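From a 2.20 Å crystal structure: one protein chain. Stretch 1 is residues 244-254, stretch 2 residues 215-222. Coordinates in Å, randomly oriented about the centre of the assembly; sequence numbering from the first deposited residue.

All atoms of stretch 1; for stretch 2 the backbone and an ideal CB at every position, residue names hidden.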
# COMPACT_ATOMS: atom_id res chain seq x y z
N VAL A 244 -13.62 6.84 2.31
CA VAL A 244 -12.55 5.98 2.81
C VAL A 244 -11.23 6.40 2.18
O VAL A 244 -10.16 6.35 2.80
CB VAL A 244 -12.83 4.48 2.52
CG1 VAL A 244 -11.59 3.63 2.72
CG2 VAL A 244 -13.99 3.96 3.36
N LEU A 245 -11.33 6.82 0.92
CA LEU A 245 -10.17 7.16 0.12
C LEU A 245 -9.42 8.36 0.69
O LEU A 245 -8.20 8.31 0.88
CB LEU A 245 -10.61 7.44 -1.31
CG LEU A 245 -9.64 7.11 -2.42
CD1 LEU A 245 -8.96 5.75 -2.17
CD2 LEU A 245 -10.39 7.12 -3.75
N ARG A 246 -10.15 9.43 0.97
CA ARG A 246 -9.57 10.61 1.58
C ARG A 246 -8.90 10.25 2.91
O ARG A 246 -7.77 10.65 3.16
CB ARG A 246 -10.62 11.69 1.80
CG ARG A 246 -10.03 13.01 2.26
CD ARG A 246 -9.43 13.79 1.10
NE ARG A 246 -10.47 14.48 0.33
CZ ARG A 246 -10.27 15.03 -0.86
NH1 ARG A 246 -9.08 14.97 -1.43
NH2 ARG A 246 -11.26 15.65 -1.48
N ASN A 247 -9.61 9.48 3.74
CA ASN A 247 -9.08 9.07 5.03
C ASN A 247 -7.80 8.25 4.86
O ASN A 247 -6.82 8.47 5.56
CB ASN A 247 -10.10 8.24 5.82
CG ASN A 247 -11.14 9.09 6.53
OD1 ASN A 247 -11.02 10.31 6.64
ND2 ASN A 247 -12.17 8.42 7.06
N TYR A 248 -7.83 7.33 3.91
CA TYR A 248 -6.67 6.47 3.68
C TYR A 248 -5.50 7.26 3.12
O TYR A 248 -4.36 7.01 3.49
CB TYR A 248 -7.03 5.31 2.75
CG TYR A 248 -7.62 4.13 3.50
CD1 TYR A 248 -7.19 2.84 3.25
CD2 TYR A 248 -8.59 4.32 4.48
CE1 TYR A 248 -7.73 1.76 3.93
CE2 TYR A 248 -9.13 3.24 5.17
CZ TYR A 248 -8.69 1.96 4.89
OH TYR A 248 -9.22 0.88 5.57
N LEU A 249 -5.78 8.24 2.26
CA LEU A 249 -4.72 9.09 1.74
C LEU A 249 -4.03 9.88 2.85
O LEU A 249 -2.82 10.07 2.82
CB LEU A 249 -5.28 10.07 0.70
CG LEU A 249 -5.69 9.46 -0.65
CD1 LEU A 249 -6.22 10.54 -1.57
CD2 LEU A 249 -4.52 8.74 -1.28
N LYS A 250 -4.81 10.33 3.83
CA LYS A 250 -4.22 11.11 4.91
C LYS A 250 -3.35 10.20 5.78
O LYS A 250 -2.27 10.60 6.20
CB LYS A 250 -5.29 11.81 5.76
CG LYS A 250 -5.40 11.34 7.20
CD LYS A 250 -6.33 12.18 8.07
CE LYS A 250 -6.18 11.82 9.55
NZ LYS A 250 -6.61 10.40 9.82
N THR A 251 -3.81 8.97 6.03
CA THR A 251 -3.02 8.02 6.82
C THR A 251 -1.66 7.79 6.16
O THR A 251 -0.62 7.80 6.83
CB THR A 251 -3.73 6.67 7.01
OG1 THR A 251 -4.86 6.83 7.89
CG2 THR A 251 -2.78 5.62 7.61
N PHE A 252 -1.64 7.57 4.85
CA PHE A 252 -0.38 7.27 4.19
C PHE A 252 0.29 8.53 3.63
O PHE A 252 1.19 8.44 2.81
CB PHE A 252 -0.58 6.24 3.09
CG PHE A 252 -1.00 4.89 3.60
CD1 PHE A 252 -0.17 4.17 4.45
CD2 PHE A 252 -2.22 4.33 3.23
CE1 PHE A 252 -0.55 2.92 4.93
CE2 PHE A 252 -2.60 3.08 3.72
CZ PHE A 252 -1.77 2.38 4.56
N GLU A 253 -0.14 9.69 4.11
CA GLU A 253 0.43 10.96 3.67
C GLU A 253 1.91 11.12 4.04
O GLU A 253 2.31 10.77 5.15
CB GLU A 253 -0.38 12.12 4.26
CG GLU A 253 0.10 13.49 3.85
CD GLU A 253 -0.75 14.59 4.46
OE1 GLU A 253 -1.89 14.29 4.86
OE2 GLU A 253 -0.26 15.74 4.53
N GLN A 254 2.71 11.65 3.12
CA GLN A 254 4.11 11.94 3.41
C GLN A 254 4.29 13.35 3.95
O GLN A 254 5.38 13.73 4.38
CB GLN A 254 4.98 11.73 2.17
CG GLN A 254 4.75 10.40 1.46
CD GLN A 254 5.15 9.20 2.29
OE1 GLN A 254 5.93 9.31 3.23
NE2 GLN A 254 4.60 8.04 1.95
N UNK A 215 -2.55 0.43 -4.92
CA UNK A 215 -2.10 1.43 -5.89
C UNK A 215 -3.03 2.64 -5.90
O UNK A 215 -2.71 3.66 -6.48
CB UNK A 215 -2.02 0.82 -7.29
N UNK A 216 -4.18 2.51 -5.25
CA UNK A 216 -5.15 3.59 -5.27
C UNK A 216 -4.96 4.54 -4.10
O UNK A 216 -5.57 5.61 -4.07
CB UNK A 216 -6.57 3.02 -5.26
N UNK A 217 -4.11 4.18 -3.13
CA UNK A 217 -3.89 5.03 -1.98
C UNK A 217 -2.44 5.47 -1.79
O UNK A 217 -2.13 6.27 -0.89
CB UNK A 217 -4.37 4.30 -0.72
N UNK A 218 -1.56 4.96 -2.65
CA UNK A 218 -0.13 5.22 -2.55
C UNK A 218 0.37 6.29 -3.51
O UNK A 218 1.57 6.46 -3.66
CB UNK A 218 0.64 3.92 -2.80
N UNK A 219 -0.56 6.98 -4.18
CA UNK A 219 -0.21 7.97 -5.19
C UNK A 219 0.84 8.97 -4.73
O UNK A 219 1.77 9.28 -5.47
CB UNK A 219 -1.47 8.72 -5.62
N UNK A 220 0.73 9.47 -3.51
CA UNK A 220 1.70 10.46 -3.05
C UNK A 220 3.12 9.86 -2.99
O UNK A 220 4.10 10.51 -3.34
CB UNK A 220 1.29 10.99 -1.68
N UNK A 221 3.21 8.61 -2.56
CA UNK A 221 4.51 7.98 -2.42
C UNK A 221 5.20 7.73 -3.75
O UNK A 221 6.40 8.00 -3.90
CB UNK A 221 4.36 6.66 -1.66
N UNK A 222 4.45 7.22 -4.73
CA UNK A 222 5.06 6.74 -5.96
C UNK A 222 4.86 7.69 -7.14
O UNK A 222 5.47 7.51 -8.19
CB UNK A 222 4.49 5.36 -6.31

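Position 215 gives stretch 1 no say in its identity: nothing of stretch 1 lies within 5.5 Å of the ideal CB, and phi/psi of -69/-12 suits most residues. It is Ser215, whose OG bonds elsewhere in the structure.

At 216 the CA-to-CB bond points sideways, and the ideal CB lies 4.8 Å from Leu245 CD1. Many side chains would fit; a long one could turn off into space away from the leucine. In the deposited Arg216 the side chain is nearest Leu245 at CB, and its end leads away from stretch 1. Its closest contact with stretch 1 comes through the backbone, Arg216 O lying 3.9 Å from Leu245 CD1.

Position 217 is the most constrained. CA-to-CB points toward the helix, and the ideal CB is 4.5 Å from each of three atoms: Leu249 CD2, Tyr248 CB and Phe252 CD2. These surroundings are apolar and offer the CB no nearby polar side-chain partner, so a compact aliphatic residue such as valine, or perhaps isoleucine, is favoured. It is Val217, with chi1 in m. CG1 packs 3.9 Å from Leu245 CD1 and 4.1 Å from Tyr248 CB, while CG2 lies 3.9 Å from Phe252 CD2. Its two methyls thus reach different neighbours, and 106 Å² of the residue is covered by stretch 1.

At 218 the CB points sideways with no stretch 1 atom within 5.5 Å. The position immediately precedes a helix, where Ser, Thr, Asp or Asn is common. Thr218 fits that preference, although its side chain makes no capping bond.

Position 219 also points sideways, its ideal CB 5.3 Å from Leu249 CD2. Phi/psi of -49/-44 is ordinary helix, so any small residue would be plausible. The residue is Gly219.

At 220 CA-to-CB points toward stretch 1, and the ideal CB lies 4.7 Å from Gln254 CG. The amide N of Gln254 is a donor, which calls for an acceptor on a fairly long side chain: Gln or Glu. Gln220, extended with chi1 and chi2 both t, accepts from it: Gln254 N to Gln220 OE1 is 2.4 Å, very short, with a nearly linear angle of 168°. A water donates to Leu249 O at 2.7 Å and, weakly, to Gln220 OE1 at 3.5 Å, linking the two.

Position 221 has a sideways CB 3.9 Å from Gln254 NE2, so either an aliphatic or a polar side chain could suit. Leu221 places CD1 3.7 Å from Gln254 NE2, a packing contact.

Position 222 is out of reach, leaving the choice open; it is Phe222.

Stretch 2 (215-222) SRVTGQLF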
# COMPACT_ATOMS: atom_id res chain seq x y z
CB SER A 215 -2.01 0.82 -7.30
OG SER A 215 -3.29 0.55 -7.84
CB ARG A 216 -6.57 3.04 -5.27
CG ARG A 216 -6.90 2.14 -6.45
CD ARG A 216 -8.39 1.88 -6.54
NE ARG A 216 -8.76 1.00 -7.63
CZ ARG A 216 -9.01 1.39 -8.88
NH1 ARG A 216 -8.90 2.67 -9.22
NH2 ARG A 216 -9.36 0.49 -9.80
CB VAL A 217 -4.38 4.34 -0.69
CG1 VAL A 217 -5.83 3.88 -0.85
CG2 VAL A 217 -3.47 3.16 -0.32
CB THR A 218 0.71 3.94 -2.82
OG1 THR A 218 0.33 3.35 -4.08
CG2 THR A 218 0.50 2.94 -1.72
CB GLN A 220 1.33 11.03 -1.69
CG GLN A 220 2.19 12.24 -1.32
CD GLN A 220 2.02 12.72 0.10
OE1 GLN A 220 1.64 11.96 0.99
NE2 GLN A 220 2.28 14.00 0.32
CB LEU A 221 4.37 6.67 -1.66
CG LEU A 221 5.65 5.86 -1.44
CD1 LEU A 221 6.70 6.72 -0.75
CD2 LEU A 221 5.34 4.62 -0.63
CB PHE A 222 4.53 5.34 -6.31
CG PHE A 222 4.82 4.30 -5.27
CD1 PHE A 222 3.79 3.61 -4.66
CD2 PHE A 222 6.12 4.02 -4.89
CE1 PHE A 222 4.05 2.64 -3.69
CE2 PHE A 222 6.39 3.06 -3.93
CZ PHE A 222 5.35 2.37 -3.32
O HOH W 1 -1.52 10.63 0.56
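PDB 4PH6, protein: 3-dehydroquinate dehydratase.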